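PDB 3CCY: putative TetR-family transcriptional regulator from Bordetella parapertussis 12822, which probably binds operator DNA through a helix-turn-helix domain and regulates transcription, as in other members of the TetR family. Local coordinates for residues Asp140-Leu143 with Gln144-Pro147; Ser33-Ile37 with Gly38-Arg42. One frame throughout, in Å; residues are numbered along the deposited sequence.

Contact 1: Asp140-Leu143 with Gln144-Pro147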
ATOM      1  N   ASP A 140     -20.420  -1.385  -2.820  1.00 31.43           N
ATOM      2  CA  ASP A 140     -21.838  -1.199  -3.076  1.00 32.78           C
ATOM      3  C   ASP A 140     -22.061   0.123  -3.820  1.00 31.82           C
ATOM      4  O   ASP A 140     -22.900   0.179  -4.711  1.00 31.70           O
ATOM      5  CB  ASP A 140     -22.654  -1.246  -1.792  1.00 32.63           C
ATOM      6  CG  ASP A 140     -22.709  -2.645  -1.157  1.00 37.28           C
ATOM      7  OD1 ASP A 140     -22.163  -3.606  -1.719  1.00 36.23           O
ATOM      8  OD2 ASP A 140     -23.334  -2.779  -0.074  1.00 42.79           O
ATOM      9  N   ALA A 141     -21.303   1.169  -3.491  1.00 32.59           N
ATOM     10  CA  ALA A 141     -21.495   2.467  -4.172  1.00 32.29           C
ATOM     11  C   ALA A 141     -21.057   2.398  -5.639  1.00 33.38           C
ATOM     12  O   ALA A 141     -21.674   3.041  -6.498  1.00 33.60           O
ATOM     13  CB  ALA A 141     -20.735   3.588  -3.447  1.00 32.90           C
ATOM     14  N   LEU A 142     -19.989   1.643  -5.915  1.00 32.88           N
ATOM     15  CA  LEU A 142     -19.551   1.366  -7.294  1.00 32.09           C
ATOM     16  C   LEU A 142     -20.605   0.582  -8.100  1.00 31.31           C
ATOM     17  O   LEU A 142     -20.906   0.930  -9.250  1.00 30.81           O
ATOM     18  CB  LEU A 142     -18.208   0.597  -7.307  1.00 33.58           C
ATOM     19  CG  LEU A 142     -16.935   1.408  -7.011  1.00 33.44           C
ATOM     20  CD1 LEU A 142     -15.738   0.495  -6.999  1.00 35.96           C
ATOM     21  CD2 LEU A 142     -16.763   2.461  -8.107  1.00 36.97           C
ATOM     22  N   LEU A 143     -21.151  -0.471  -7.504  1.00 30.10           N
ATOM     23  CA  LEU A 143     -22.186  -1.247  -8.161  1.00 30.95           C
ATOM     24  C   LEU A 143     -23.517  -0.472  -8.309  1.00 30.69           C
ATOM     25  O   LEU A 143     -24.349  -0.859  -9.126  1.00 29.90           O
ATOM     26  CB  LEU A 143     -22.442  -2.573  -7.436  1.00 30.06           C
ATOM     27  CG  LEU A 143     -21.250  -3.530  -7.439  1.00 32.65           C
ATOM     28  CD1 LEU A 143     -21.514  -4.641  -6.468  1.00 31.74           C
ATOM     29  CD2 LEU A 143     -20.956  -4.125  -8.835  1.00 30.81           C
ATOM     30  N   GLN A 144     -23.711   0.613  -7.552  1.00 30.01           N
ATOM     31  CA  GLN A 144     -24.838   1.505  -7.832  1.00 30.05           C
ATOM     32  C   GLN A 144     -24.597   2.349  -9.098  1.00 29.95           C
ATOM     33  O   GLN A 144     -25.536   2.819  -9.700  1.00 28.82           O
ATOM     34  CB  GLN A 144     -25.197   2.393  -6.642  1.00 30.11           C
ATOM     35  CG  GLN A 144     -25.917   1.595  -5.590  1.00 28.95           C
ATOM     36  CD  GLN A 144     -26.275   2.396  -4.368  1.00 31.25           C
ATOM     37  OE1 GLN A 144     -25.428   3.010  -3.735  1.00 30.18           O
ATOM     38  NE2 GLN A 144     -27.541   2.360  -4.007  1.00 28.07           N
ATOM     39  N   LEU A 145     -23.345   2.525  -9.471  1.00 30.15           N
ATOM     40  CA  LEU A 145     -22.995   3.152 -10.754  1.00 32.41           C
ATOM     41  C   LEU A 145     -23.118   2.157 -11.892  1.00 32.65           C
ATOM     42  O   LEU A 145     -23.453   2.546 -13.001  1.00 33.80           O
ATOM     43  CB  LEU A 145     -21.558   3.687 -10.762  1.00 31.10           C
ATOM     44  CG  LEU A 145     -21.262   4.727  -9.679  1.00 34.61           C
ATOM     45  CD1 LEU A 145     -19.754   4.924  -9.583  1.00 33.30           C
ATOM     46  CD2 LEU A 145     -21.963   6.010  -9.986  1.00 34.38           C
ATOM     47  N   ARG A 146     -22.821   0.888 -11.615  1.00 32.37           N
ATOM     48  CA  ARG A 146     -22.872  -0.167 -12.631  1.00 32.32           C
ATOM     49  C   ARG A 146     -23.699  -1.356 -12.128  1.00 32.15           C
ATOM     50  O   ARG A 146     -23.124  -2.379 -11.786  1.00 31.65           O
ATOM     51  CB  ARG A 146     -21.444  -0.660 -12.968  1.00 31.75           C
ATOM     52  CG  ARG A 146     -20.545   0.302 -13.794  1.00 32.73           C
ATOM     53  CD  ARG A 146     -21.081   0.563 -15.221  1.00 31.70           C
ATOM     54  NE  ARG A 146     -21.282  -0.663 -16.030  1.00 30.55           N
ATOM     55  CZ  ARG A 146     -20.378  -1.181 -16.865  1.00 31.75           C
ATOM     56  NH1 ARG A 146     -19.176  -0.628 -16.995  1.00 28.37           N
ATOM     57  NH2 ARG A 146     -20.664  -2.275 -17.576  1.00 28.17           N
ATOM     58  N   PRO A 147     -25.048  -1.216 -12.034  1.00 33.78           N
ATOM     59  CA  PRO A 147     -25.798  -2.363 -11.495  1.00 34.28           C
ATOM     60  C   PRO A 147     -25.670  -3.583 -12.392  1.00 34.96           C
ATOM     61  O   PRO A 147     -25.776  -4.695 -11.891  1.00 33.76           O
ATOM     62  CB  PRO A 147     -27.254  -1.884 -11.429  1.00 34.66           C
ATOM     63  CG  PRO A 147     -27.306  -0.609 -12.214  1.00 35.29           C
ATOM     64  CD  PRO A 147     -25.919  -0.075 -12.376  1.00 32.78           C
TER
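The peptide N of Gln144 reaches back to Asp140 O (3.0 Å) and that of Arg146 to Leu142 O (3.0 Å), two i to i+4 bonds that frame the closing turn of helix 122-145, while Leu145 N adds an i to i+3 bond to Leu142 O (2.9 Å) from well above the carbonyl plane.

Among the side chains, the branches of Leu142 and Leu145 cross obliquely, CD2 of Leu142 meeting CD1 of Leu145 at 4.1 Å. The pair packs against neighbouring helices of the C-terminal domain: Phe91 of helix 87-115 and Phe193 of helix 182-195 touch Leu142, and Leu194 touches Leu145. Gln144 has CG anti to its carbonyl carbon (chi1 -75°), which brings CG to 3.4 Å from Asp140 O; the extended chain beyond it carries OE1 to a hydrogen bond with Arg90. The Arg146 chain, bent at chi2 and chi3, leaves the turn; its NE forms a salt bridge with Asp148, and its NH1 donates to Leu200 O of the second subunit, whose Tyr197 packs on Leu142 and Leu143. Pro147 has no N-H to give to Leu143 O; instead its CA approaches that oxygen at 3.2 Å in a CA-H...O contact.

The chemistry is that of a helix end where i to i+4 bonding gives way in part to i to i+3: Leu142 O takes two donors, Arg146 leaves helical backbone angles, and Pro147 cannot continue the pattern. Apolar leucines tie this end to the neighbouring helices and the second subunit, while the guanidinium of Arg146 is shared between a carboxylate of its own chain and a backbone carbonyl of the partner.

Contact 2: Ser33-Ile37 with Gly38-Arg42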
ATOM      1  N   SER A  33       6.627  -2.382  16.776  1.00 48.23           N
ATOM      2  CA  SER A  33       7.649  -3.141  17.520  1.00 48.37           C
ATOM      3  C   SER A  33       8.869  -2.288  17.846  1.00 47.88           C
ATOM      4  O   SER A  33       9.540  -2.520  18.849  1.00 47.94           O
ATOM      5  CB  SER A  33       8.076  -4.397  16.757  1.00 48.49           C
ATOM      6  OG  SER A  33       8.650  -4.053  15.508  1.00 49.43           O
ATOM      7  N   GLU A  34       9.138  -1.299  16.994  1.00 47.43           N
ATOM      8  CA  GLU A  34      10.246  -0.367  17.186  1.00 47.11           C
ATOM      9  C   GLU A  34      10.007   0.612  18.344  1.00 46.35           C
ATOM     10  O   GLU A  34      10.950   1.010  19.030  1.00 46.28           O
ATOM     11  CB  GLU A  34      10.527   0.393  15.884  1.00 47.68           C
ATOM     12  CG  GLU A  34      11.275  -0.424  14.826  1.00 49.29           C
ATOM     13  CD  GLU A  34      12.796  -0.412  15.025  1.00 51.27           C
ATOM     14  OE1 GLU A  34      13.335  -1.339  15.682  1.00 51.40           O
ATOM     15  OE2 GLU A  34      13.451   0.534  14.523  1.00 51.97           O
ATOM     16  N   THR A  35       8.742   0.976  18.556  1.00 45.47           N
ATOM     17  CA  THR A  35       8.329   1.936  19.588  1.00 44.59           C
ATOM     18  C   THR A  35       7.995   1.220  20.901  1.00 44.39           C
ATOM     19  O   THR A  35       7.136   0.343  20.933  1.00 44.30           O
ATOM     20  CB  THR A  35       7.075   2.740  19.122  1.00 44.29           C
ATOM     21  OG1 THR A  35       7.313   3.308  17.829  1.00 43.62           O
ATOM     22  CG2 THR A  35       6.711   3.845  20.113  1.00 43.60           C
ATOM     23  N   SER A  36       8.669   1.596  21.985  1.00 44.11           N
ATOM     24  CA  SER A  36       8.390   1.002  23.291  1.00 43.71           C
ATOM     25  C   SER A  36       7.490   1.903  24.140  1.00 43.81           C
ATOM     26  O   SER A  36       7.267   3.066  23.809  1.00 43.87           O
ATOM     27  CB  SER A  36       9.697   0.687  24.033  1.00 43.70           C
ATOM     28  OG  SER A  36      10.384   1.875  24.390  1.00 42.23           O
ATOM     29  N   ILE A  37       6.977   1.346  25.233  1.00 43.83           N
ATOM     30  CA  ILE A  37       6.191   2.086  26.224  1.00 43.83           C
ATOM     31  C   ILE A  37       7.028   3.197  26.871  1.00 43.75           C
ATOM     32  O   ILE A  37       6.507   4.264  27.197  1.00 43.65           O
ATOM     33  CB  ILE A  37       5.634   1.120  27.312  1.00 43.93           C
ATOM     34  CG1 ILE A  37       4.912  -0.096  26.606  1.00 44.22           C
ATOM     35  CG2 ILE A  37       4.651   1.879  28.310  1.00 43.48           C
ATOM     36  CD1 ILE A  37       5.353  -1.472  27.345  1.00 44.31           C
ATOM     37  N   GLY A  38       8.323   2.932  27.052  1.00 43.80           N
ATOM     38  CA  GLY A  38       9.264   3.929  27.560  1.00 43.71           C
ATOM     39  C   GLY A  38       9.393   5.115  26.620  1.00 43.82           C
ATOM     40  O   GLY A  38       9.378   6.267  27.065  1.00 44.08           O
ATOM     41  N   ASP A  39       9.525   4.825  25.325  1.00 43.55           N
ATOM     42  CA  ASP A  39       9.546   5.845  24.264  1.00 43.50           C
ATOM     43  C   ASP A  39       8.335   6.787  24.342  1.00 43.36           C
ATOM     44  O   ASP A  39       8.481   8.009  24.239  1.00 43.27           O
ATOM     45  CB  ASP A  39       9.574   5.178  22.882  1.00 43.64           C
ATOM     46  CG  ASP A  39      10.889   4.476  22.583  1.00 43.83           C
ATOM     47  OD1 ASP A  39      11.932   4.887  23.130  1.00 46.07           O
ATOM     48  OD2 ASP A  39      10.881   3.518  21.777  1.00 44.51           O
ATOM     49  N   ILE A  40       7.143   6.205  24.523  1.00 43.24           N
ATOM     50  CA  ILE A  40       5.900   6.968  24.689  1.00 43.21           C
ATOM     51  C   ILE A  40       5.916   7.802  25.982  1.00 43.66           C
ATOM     52  O   ILE A  40       5.521   9.023  25.885  1.00 43.82           O
ATOM     53  CB  ILE A  40       4.666   6.029  24.630  1.00 43.01           C
ATOM     54  CG1 ILE A  40       4.609   5.280  23.263  1.00 42.84           C
ATOM     55  CG2 ILE A  40       3.327   6.836  24.878  1.00 42.42           C
ATOM     56  CD1 ILE A  40       3.847   3.905  23.403  1.00 42.75           C
ATOM     57  N   ALA A  41       6.335   7.160  27.098  1.00 44.34           N
ATOM     58  CA  ALA A  41       6.345   7.840  28.376  1.00 44.74           C
ATOM     59  C   ALA A  41       7.064   9.180  28.280  1.00 45.14           C
ATOM     60  O   ALA A  41       6.525  10.222  28.715  1.00 44.95           O
ATOM     61  CB  ALA A  41       6.958   6.916  29.458  1.00 44.70           C
ATOM     62  N   ARG A  42       8.260   9.143  27.633  1.00 45.80           N
ATOM     63  CA  ARG A  42       9.114  10.320  27.508  1.00 46.74           C
ATOM     64  C   ARG A  42       8.786  11.222  26.307  1.00 47.18           C
ATOM     65  O   ARG A  42       9.307  12.335  26.214  1.00 47.08           O
ATOM     66  CB  ARG A  42      10.587   9.910  27.501  1.00 46.66           C
ATOM     67  CG  ARG A  42      11.103   9.360  28.851  1.00 47.54           C
ATOM     68  CD  ARG A  42      12.391   8.557  28.671  1.00 47.29           C
ATOM     69  NE  ARG A  42      12.287   7.588  27.571  1.00 49.72           N
ATOM     70  CZ  ARG A  42      12.702   7.802  26.319  1.00 49.57           C
ATOM     71  NH1 ARG A  42      13.274   8.954  25.981  1.00 49.65           N
ATOM     72  NH2 ARG A  42      12.550   6.855  25.398  1.00 49.68           N
TER
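Reciprocal hydrogen bonds tie Ser36 to Asp39 at the start of helix 37-43. Asp39 N donates to Ser36 OG over 3.2 Å at a nearly straight 165°, and Ser36 N returns the bond to Asp39 OD2 at 2.9 Å and 174°, meeting that oxygen from above the carboxylate plane. The hydroxyl can cap the helix because OG sits between the backbone N and the carbonyl carbon (chi1 67°). Asp39 CG lies beside its own backbone N, which swings the carboxylate back across the first turn. Just before the cap, Thr35 OG1 turns back to hydrogen-bond with Gly31 O, earlier in the same loop.

This is a capping box with Ser36 as N-cap, and it opens the first helix of the predicted helix-turn-helix motif of the TetR family. The regular backbone bonds begin immediately: Ile40 N donates to Ser36 O and Ala41 N to Ile37 O, the latter at 2.9 Å.

The carboxylate has a charged partner too. Arg42 NH2 forms a salt bridge with Asp39 OD1 (3.1 Å), which lies at the guanidinium edge and in its plane, so the two carboxylate oxygens serve different partners. A negative group next to the helix start would probably also be favoured by the helix dipole.

Apolar contacts join the turn to its surroundings. CG2 of Thr35 and CG1 of Ile40 meet at 4.0 Å, their side chains crossing at about a right angle, and Met26 of helix 15-29 touches both. Ile40 also reaches Leu51, which Ile37 touches as well.

Contacts 1 and 2 lie far apart in the same all-alpha chain: their centres are 44 Å apart on opposite sides of the chain's centre, and their nearest atoms are about 33 Å apart, so they do not touch. Contact 2 opens helix 37-43 and contact 1 closes helix 122-145. Residues 33-42 belong to the TetR-type DNA-binding region and overlap the predicted helix-turn-helix, whereas residues 140-147 lie in the C-terminal region. Both nevertheless reach the second subunit, contact 2 through Ser33, whose OG hydrogen-bonds to Ser33 OG of that subunit, and through Glu34. Parts of the subunit interface therefore lie near both contacts.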